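Local structure of extracellular solute-binding protein, family 5 (Chelativorans sp., 6WM6) at residues T112-I117 with G169-A174; H157-T162 with F176-L181. The protein binds EDTA and related aminopolycarboxylates in the periplasm, probably as the solute receptor (a family 5 solute-binding protein) of an ABC transporter. All coordinates share one frame; numbering follows the deposited sequence.

Interaction 1 (T112-I117 with G169-A174); sequences TVVYRI and GKVVTA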
ATOM      1  N   THR A 112      20.482  14.610 -11.957  1.00 18.48           N
ATOM      2  CA  THR A 112      20.037  14.404 -13.326  1.00 18.43           C
ATOM      3  C   THR A 112      19.854  12.914 -13.535  1.00 18.94           C
ATOM      4  O   THR A 112      20.734  12.124 -13.165  1.00 20.09           O
ATOM      5  CB  THR A 112      21.089  14.937 -14.315  1.00 20.43           C
ATOM      6  OG1 THR A 112      21.373  16.322 -14.065  1.00 23.25           O
ATOM      7  CG2 THR A 112      20.571  14.801 -15.733  1.00 20.88           C
ATOM      8  N   VAL A 113      18.718  12.538 -14.103  1.00 18.35           N
ATOM      9  CA  VAL A 113      18.412  11.157 -14.449  1.00 18.18           C
ATOM     10  C   VAL A 113      18.130  11.101 -15.942  1.00 18.81           C
ATOM     11  O   VAL A 113      17.373  11.930 -16.465  1.00 19.36           O
ATOM     12  CB  VAL A 113      17.212  10.614 -13.654  1.00 19.23           C
ATOM     13  CG1 VAL A 113      16.815   9.217 -14.164  1.00 19.44           C
ATOM     14  CG2 VAL A 113      17.513  10.581 -12.171  1.00 20.92           C
ATOM     15  N   VAL A 114      18.734  10.132 -16.629  1.00 17.87           N
ATOM     16  CA  VAL A 114      18.518   9.914 -18.060  1.00 17.99           C
ATOM     17  C   VAL A 114      17.861   8.560 -18.252  1.00 18.12           C
ATOM     18  O   VAL A 114      18.360   7.539 -17.742  1.00 18.54           O
ATOM     19  CB  VAL A 114      19.830   9.998 -18.866  1.00 18.38           C
ATOM     20  CG1 VAL A 114      19.577   9.644 -20.330  1.00 21.27           C
ATOM     21  CG2 VAL A 114      20.409  11.386 -18.752  1.00 20.01           C
ATOM     22  N   TYR A 115      16.745   8.553 -18.974  1.00 18.53           N
ATOM     23  CA  TYR A 115      16.035   7.342 -19.361  1.00 18.12           C
ATOM     24  C   TYR A 115      16.263   7.127 -20.851  1.00 19.12           C
ATOM     25  O   TYR A 115      16.080   8.053 -21.652  1.00 18.26           O
ATOM     26  CB  TYR A 115      14.528   7.454 -19.108  1.00 18.93           C
ATOM     27  CG  TYR A 115      14.113   7.744 -17.684  1.00 17.52           C
ATOM     28  CD1 TYR A 115      14.005   9.048 -17.232  1.00 18.96           C
ATOM     29  CD2 TYR A 115      13.822   6.718 -16.781  1.00 17.65           C
ATOM     30  CE1 TYR A 115      13.617   9.329 -15.934  1.00 18.61           C
ATOM     31  CE2 TYR A 115      13.451   6.987 -15.481  1.00 17.33           C
ATOM     32  CZ  TYR A 115      13.350   8.290 -15.059  1.00 17.96           C
ATOM     33  OH  TYR A 115      12.991   8.592 -13.757  1.00 19.10           O
ATOM     34  N   ARG A 116      16.645   5.926 -21.241  1.00 17.27           N
ATOM     35  CA  ARG A 116      16.728   5.541 -22.648  0.53 18.15           C
ATOM     36  C   ARG A 116      15.647   4.493 -22.875  1.00 17.57           C
ATOM     37  O   ARG A 116      15.724   3.381 -22.329  1.00 18.53           O
ATOM     38  CB  ARG A 116      18.126   5.051 -23.008  0.53 21.00           C
ATOM     39  CG  ARG A 116      19.140   6.200 -22.944  0.53 25.39           C
ATOM     40  CD  ARG A 116      20.587   5.801 -23.234  0.53 32.07           C
ATOM     41  NE  ARG A 116      21.488   6.922 -22.950  0.53 32.91           N
ATOM     42  CZ  ARG A 116      21.779   7.899 -23.807  0.53 38.55           C
ATOM     43  NH1 ARG A 116      21.262   7.901 -25.028  0.53 45.74           N
ATOM     44  NH2 ARG A 116      22.600   8.874 -23.444  0.53 36.07           N
ATOM     45  N   ILE A 117      14.609   4.878 -23.621  1.00 17.68           N
ATOM     46  CA  ILE A 117      13.466   4.027 -23.914  1.00 17.61           C
ATOM     47  C   ILE A 117      13.827   3.108 -25.064  1.00 18.27           C
ATOM     48  O   ILE A 117      14.440   3.535 -26.055  1.00 18.86           O
ATOM     49  CB  ILE A 117      12.264   4.915 -24.282  1.00 17.78           C
ATOM     50  CG1 ILE A 117      11.950   5.893 -23.154  1.00 18.18           C
ATOM     51  CG2 ILE A 117      11.053   4.048 -24.634  1.00 17.76           C
ATOM     52  CD1 ILE A 117      10.955   6.973 -23.593  1.00 19.65           C
ATOM     53  N   GLY A 169      12.943  11.131 -29.482  1.00 22.07           N
ATOM     54  CA  GLY A 169      11.934  10.865 -28.485  1.00 21.04           C
ATOM     55  C   GLY A 169      12.285   9.759 -27.517  1.00 20.33           C
ATOM     56  O   GLY A 169      11.504   9.505 -26.589  1.00 22.03           O
ATOM     57  N   LYS A 170      13.427   9.098 -27.692  1.00 18.42           N
ATOM     58  CA  LYS A 170      13.741   7.926 -26.875  1.00 20.20           C
ATOM     59  C   LYS A 170      14.738   8.191 -25.761  1.00 18.43           C
ATOM     60  O   LYS A 170      14.966   7.287 -24.953  1.00 21.66           O
ATOM     61  CB  LYS A 170      14.217   6.770 -27.754  1.00 19.62           C
ATOM     62  CG  LYS A 170      13.140   6.253 -28.734  1.00 19.68           C
ATOM     63  CD  LYS A 170      12.041   5.470 -28.008  1.00 20.16           C
ATOM     64  CE  LYS A 170      10.987   4.893 -28.967  1.00 19.24           C
ATOM     65  NZ  LYS A 170      10.083   3.935 -28.268  1.00 20.31           N
ATOM     66  N   VAL A 171      15.295   9.393 -25.651  1.00 18.62           N
ATOM     67  CA  VAL A 171      16.207   9.750 -24.573  1.00 20.18           C
ATOM     68  C   VAL A 171      15.585  10.900 -23.793  1.00 20.06           C
ATOM     69  O   VAL A 171      15.379  11.993 -24.342  1.00 21.36           O
ATOM     70  CB  VAL A 171      17.601  10.125 -25.085  1.00 21.07           C
ATOM     71  CG1 VAL A 171      18.543  10.377 -23.912  1.00 24.94           C
ATOM     72  CG2 VAL A 171      18.165   9.036 -25.975  1.00 22.76           C
ATOM     73  N   VAL A 172      15.284  10.664 -22.520  1.00 18.81           N
ATOM     74  CA  VAL A 172      14.562  11.599 -21.661  1.00 19.67           C
ATOM     75  C   VAL A 172      15.484  11.991 -20.521  1.00 19.10           C
ATOM     76  O   VAL A 172      16.009  11.123 -19.819  1.00 19.48           O
ATOM     77  CB  VAL A 172      13.272  10.958 -21.112  1.00 21.56           C
ATOM     78  CG1 VAL A 172      12.527  11.936 -20.219  1.00 24.02           C
ATOM     79  CG2 VAL A 172      12.401  10.476 -22.242  1.00 23.34           C
ATOM     80  N   THR A 173      15.672  13.292 -20.322  1.00 19.46           N
ATOM     81  CA  THR A 173      16.559  13.818 -19.287  1.00 19.20           C
ATOM     82  C   THR A 173      15.755  14.617 -18.271  1.00 19.44           C
ATOM     83  O   THR A 173      15.125  15.624 -18.624  1.00 19.71           O
ATOM     84  CB  THR A 173      17.654  14.687 -19.912  1.00 22.02           C
ATOM     85  OG1 THR A 173      18.413  13.912 -20.855  1.00 24.52           O
ATOM     86  CG2 THR A 173      18.610  15.228 -18.854  1.00 22.11           C
ATOM     87  N   ALA A 174      15.778  14.155 -17.017  1.00 19.19           N
ATOM     88  CA  ALA A 174      15.118  14.817 -15.895  1.00 19.29           C
ATOM     89  C   ALA A 174      16.161  15.540 -15.057  1.00 20.09           C
ATOM     90  O   ALA A 174      17.111  14.912 -14.573  1.00 20.47           O
ATOM     91  CB  ALA A 174      14.398  13.795 -15.018  1.00 18.78           C
TER

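Interaction 2 (H157-T162 with F176-L181); sequences HDFIET and FSEPFL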
ATOM      1  N   HIS A 157       7.615  13.913  -8.071  1.00 18.74           N
ATOM      2  CA  HIS A 157       7.613  14.432  -9.432  1.00 17.61           C
ATOM      3  C   HIS A 157       7.800  15.945  -9.427  1.00 19.83           C
ATOM      4  O   HIS A 157       8.380  16.507 -10.364  1.00 20.10           O
ATOM      5  CB  HIS A 157       6.328  14.041 -10.187  1.00 18.20           C
ATOM      6  CG  HIS A 157       6.266  12.588 -10.562  1.00 17.05           C
ATOM      7  ND1 HIS A 157       5.591  11.656  -9.796  1.00 17.88           N
ATOM      8  CD2 HIS A 157       6.811  11.896 -11.598  1.00 17.52           C
ATOM      9  CE1 HIS A 157       5.721  10.456 -10.352  1.00 17.50           C
ATOM     10  NE2 HIS A 157       6.444  10.577 -11.450  1.00 18.09           N
ATOM     11  N   ASP A 158       7.343  16.619  -8.366  1.00 18.66           N
ATOM     12  CA  ASP A 158       7.530  18.060  -8.260  1.00 21.04           C
ATOM     13  C   ASP A 158       8.996  18.459  -8.073  1.00 21.49           C
ATOM     14  O   ASP A 158       9.328  19.641  -8.272  1.00 22.35           O
ATOM     15  CB  ASP A 158       6.637  18.685  -7.176  1.00 23.16           C
ATOM     16  CG  ASP A 158       6.774  18.045  -5.819  1.00 25.61           C
ATOM     17  OD1 ASP A 158       7.402  16.992  -5.658  1.00 25.26           O
ATOM     18  OD2 ASP A 158       6.211  18.622  -4.849  1.00 32.47           O
ATOM     19  N   PHE A 159       9.870  17.536  -7.687  1.00 19.96           N
ATOM     20  CA  PHE A 159      11.295  17.828  -7.561  0.57 19.63           C
ATOM     21  C   PHE A 159      11.992  17.868  -8.918  1.00 21.07           C
ATOM     22  O   PHE A 159      13.126  18.342  -9.002  1.00 20.87           O
ATOM     23  CB  PHE A 159      12.006  16.781  -6.699  0.57 20.95           C
ATOM     24  CG  PHE A 159      11.739  16.889  -5.222  0.57 22.28           C
ATOM     25  CD1 PHE A 159      10.449  16.841  -4.718  0.57 24.99           C
ATOM     26  CD2 PHE A 159      12.797  16.996  -4.326  0.57 21.44           C
ATOM     27  CE1 PHE A 159      10.218  16.922  -3.344  0.57 23.29           C
ATOM     28  CE2 PHE A 159      12.569  17.083  -2.964  0.57 25.98           C
ATOM     29  CZ  PHE A 159      11.278  17.037  -2.477  0.57 28.29           C
ATOM     30  N   ILE A 160      11.358  17.350  -9.969  1.00 19.35           N
ATOM     31  CA  ILE A 160      11.884  17.491 -11.326  1.00 20.38           C
ATOM     32  C   ILE A 160      11.494  18.878 -11.831  1.00 20.52           C
ATOM     33  O   ILE A 160      10.307  19.222 -11.910  1.00 21.53           O
ATOM     34  CB  ILE A 160      11.348  16.386 -12.248  1.00 18.42           C
ATOM     35  CG1 ILE A 160      11.911  15.017 -11.822  1.00 18.73           C
ATOM     36  CG2 ILE A 160      11.674  16.698 -13.721  1.00 20.58           C
ATOM     37  CD1 ILE A 160      11.285  13.842 -12.564  1.00 18.94           C
ATOM     38  N   GLU A 161      12.492  19.688 -12.146  1.00 19.47           N
ATOM     39  CA  GLU A 161      12.281  21.057 -12.603  0.53 21.14           C
ATOM     40  C   GLU A 161      12.249  21.184 -14.116  1.00 24.03           C
ATOM     41  O   GLU A 161      11.487  22.015 -14.645  1.00 24.06           O
ATOM     42  CB  GLU A 161      13.406  21.948 -12.049  0.53 25.41           C
ATOM     43  CG  GLU A 161      13.220  23.429 -12.292  0.53 26.34           C
ATOM     44  CD  GLU A 161      14.274  24.250 -11.579  0.53 37.13           C
ATOM     45  OE1 GLU A 161      15.451  23.835 -11.589  0.53 38.01           O
ATOM     46  OE2 GLU A 161      13.918  25.294 -10.997  0.53 43.95           O
ATOM     47  N   THR A 162      13.031  20.382 -14.824  1.00 21.90           N
ATOM     48  CA  THR A 162      13.014  20.346 -16.283  0.52 23.04           C
ATOM     49  C   THR A 162      13.029  18.895 -16.737  1.00 21.48           C
ATOM     50  O   THR A 162      13.685  18.041 -16.136  1.00 21.14           O
ATOM     51  CB  THR A 162      14.156  21.104 -16.960  0.52 26.19           C
ATOM     52  OG1 THR A 162      15.407  20.503 -16.656  0.52 23.24           O
ATOM     53  CG2 THR A 162      14.156  22.575 -16.535  0.52 26.72           C
ATOM     54  N   PHE A 176      16.631  17.802 -11.609  1.00 19.34           N
ATOM     55  CA  PHE A 176      15.973  18.048 -10.336  1.00 19.84           C
ATOM     56  C   PHE A 176      16.410  19.379  -9.736  1.00 22.61           C
ATOM     57  O   PHE A 176      17.565  19.791  -9.862  1.00 25.05           O
ATOM     58  CB  PHE A 176      16.316  16.917  -9.347  1.00 19.68           C
ATOM     59  CG  PHE A 176      15.686  15.582  -9.680  1.00 19.65           C
ATOM     60  CD1 PHE A 176      16.122  14.839 -10.765  1.00 19.10           C
ATOM     61  CD2 PHE A 176      14.673  15.077  -8.886  1.00 19.78           C
ATOM     62  CE1 PHE A 176      15.544  13.597 -11.051  1.00 18.10           C
ATOM     63  CE2 PHE A 176      14.105  13.839  -9.164  1.00 20.18           C
ATOM     64  CZ  PHE A 176      14.523  13.116 -10.239  1.00 19.29           C
ATOM     65  N   SER A 177      15.478  20.039  -9.058  1.00 20.92           N
ATOM     66  CA  SER A 177      15.810  21.288  -8.365  1.00 22.07           C
ATOM     67  C   SER A 177      16.526  21.069  -7.040  1.00 22.48           C
ATOM     68  O   SER A 177      17.162  22.009  -6.523  1.00 24.73           O
ATOM     69  CB  SER A 177      14.533  22.104  -8.132  1.00 24.15           C
ATOM     70  OG  SER A 177      13.574  21.352  -7.403  1.00 24.86           O
ATOM     71  N   GLU A 178      16.426  19.878  -6.471  1.00 21.90           N
ATOM     72  CA  GLU A 178      17.126  19.519  -5.248  1.00 22.51           C
ATOM     73  C   GLU A 178      17.225  18.005  -5.187  1.00 21.31           C
ATOM     74  O   GLU A 178      16.500  17.313  -5.907  1.00 22.22           O
ATOM     75  CB  GLU A 178      16.401  20.067  -4.011  1.00 25.56           C
ATOM     76  CG  GLU A 178      14.996  19.546  -3.836  1.00 26.66           C
ATOM     77  CD  GLU A 178      14.296  20.178  -2.648  1.00 44.15           C
ATOM     78  OE1 GLU A 178      14.504  19.703  -1.509  1.00 34.79           O
ATOM     79  OE2 GLU A 178      13.552  21.161  -2.852  1.00 40.45           O
ATOM     80  N   PRO A 179      18.112  17.472  -4.347  1.00 21.53           N
ATOM     81  CA  PRO A 179      18.317  16.016  -4.324  1.00 19.30           C
ATOM     82  C   PRO A 179      17.053  15.274  -3.910  1.00 22.02           C
ATOM     83  O   PRO A 179      16.278  15.726  -3.069  1.00 22.49           O
ATOM     84  CB  PRO A 179      19.422  15.820  -3.288  1.00 22.66           C
ATOM     85  CG  PRO A 179      20.106  17.152  -3.180  1.00 27.50           C
ATOM     86  CD  PRO A 179      19.048  18.180  -3.448  1.00 23.66           C
ATOM     87  N   PHE A 180      16.873  14.086  -4.479  1.00 19.41           N
ATOM     88  CA  PHE A 180      15.706  13.262  -4.154  1.00 18.89           C
ATOM     89  C   PHE A 180      16.075  11.793  -4.271  1.00 18.78           C
ATOM     90  O   PHE A 180      16.377  11.284  -5.363  1.00 19.01           O
ATOM     91  CB  PHE A 180      14.514  13.614  -5.038  1.00 18.54           C
ATOM     92  CG  PHE A 180      13.258  12.854  -4.698  1.00 19.95           C
ATOM     93  CD1 PHE A 180      12.641  13.038  -3.486  1.00 25.81           C
ATOM     94  CD2 PHE A 180      12.718  11.951  -5.574  1.00 19.45           C
ATOM     95  CE1 PHE A 180      11.501  12.327  -3.159  1.00 32.27           C
ATOM     96  CE2 PHE A 180      11.585  11.228  -5.261  1.00 19.19           C
ATOM     97  CZ  PHE A 180      10.969  11.427  -4.062  1.00 21.00           C
ATOM     98  N   LEU A 181      16.003  11.099  -3.143  1.00 17.92           N
ATOM     99  CA  LEU A 181      16.340   9.682  -3.068  1.00 17.94           C
ATOM    100  C   LEU A 181      15.463   8.819  -3.958  1.00 17.38           C
ATOM    101  O   LEU A 181      15.955   7.917  -4.646  1.00 18.48           O
ATOM    102  CB  LEU A 181      16.168   9.239  -1.613  1.00 19.50           C
ATOM    103  CG  LEU A 181      16.145   7.747  -1.350  1.00 21.16           C
ATOM    104  CD1 LEU A 181      17.503   7.191  -1.573  1.00 22.82           C
ATOM    105  CD2 LEU A 181      15.649   7.470   0.069  1.00 24.83           C
TER
HETATM  106  O   HOH W   1      11.413  21.294  -9.095  1.00 25.38           O
HETATM  107  O   HOH W   2      18.386  22.497 -10.756  1.00 46.44           O

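Interaction 1 (T112-I117 with G169-A174)
Five backbone hydrogen bonds join strand 112-117 to the antiparallel segment 169-174. V113 and A174 form one hydrogen-bonded pair and Y115 and V172 the next, with near-straight bonds such as A174 N to V113 O at 2.8 Å (172°). I117 N closes the row on K170 O, just before strand 171-174 begins. Between these rungs CA-H groups approach the same carbonyls, V114 CA lying 3.3 Å from V172 O. Apolar contacts divide between the two faces. On one, V114 CG1 meets V171 CG1 obliquely at 3.8 Å; V171 CG1 also lies over one face of the R116 guanidinium, toward its rim, and R116 NH1 is 3.4 Å from V171 CG2. On the other, buried face, V113 CG1 lies over the Y115 ring, and I117 CD1 reaches V172 CG2 at 4.0 Å. K170 bends at chi2 (-72°) and crosses I117 at about a right angle, K170 CD 3.8 Å from I117 CG2, while NZ is held by the carbonyls of I129 and R118. An alanine at I117, lacking CG2 and CD1, would probably lose the contact with V172 and part of that with K170. Strand 100-108 flanks 111-117, strand 160-165 flanks 171-176, and F134 of helix 131-141 packs on I117, V172 and Y115.

Interaction 2 (H157-T162 with F176-L181)
Two aromatic contacts form the tight part of this junction. The I160 side chain, its CG1 anti to the carbonyl carbon (chi1 -67°), lies over one face of the F176 ring as a CH-pi contact, CG1 standing 3.8 Å from the centroid and 19° off the normal. The CB of F159 touches the same residue at F176 CD2. Further out, the F159 ring swings toward the loop, where its CD2 comes within 3.4 Å of the E178 CG methylene and F180 CD1 sits over one face toward the rim; the F159 and F180 rings are inclined at 39°. One direct hydrogen bond fixes the backbone: S177 N donates to F159 O at 2.9 Å, almost along the C=O axis. The other side is looser and wetter. There E161, extended beyond CG, merely brings OE1 to 4.0 Å from S177 CB. One water donates to D158 O and bonds S177 OG at 2.7 Å; a second donates to F176 O and, weakly, to E161 OE1. I160 and F176 make a non-hydrogen-bonded antiparallel pair whose side chains diverge as they leave the backbone, although I160 CG1 still comes over the ring. This is the open end of the antiparallel beta-hairpin of strands 160-165 and 171-176, with a classic bulge where E161 and T162 face T175, at the sheet's outermost strand.

Interactions 1 and 2 lie about 14 Å apart, centre to centre, in one four-stranded antiparallel sheet ordered 100-108, 111-117, 171-176, 160-165. Along the chain their segments alternate: 112-117, 157-162, 169-174, 176-181. Strand 171-176 is common to both, pairing centrally with 111-117 in interaction 1 and ending against the outermost strand, 160-165, in interaction 2. The contacts meet directly on the buried face, where V113 CG2 packs on F176 CE1 at 3.8 Å and A174 CB on I160 CD1 at 4.0 Å. A single apolar layer thus runs from the middle of the sheet to its margin, tying the 160-165 hairpin strand and the following loop to 111-117.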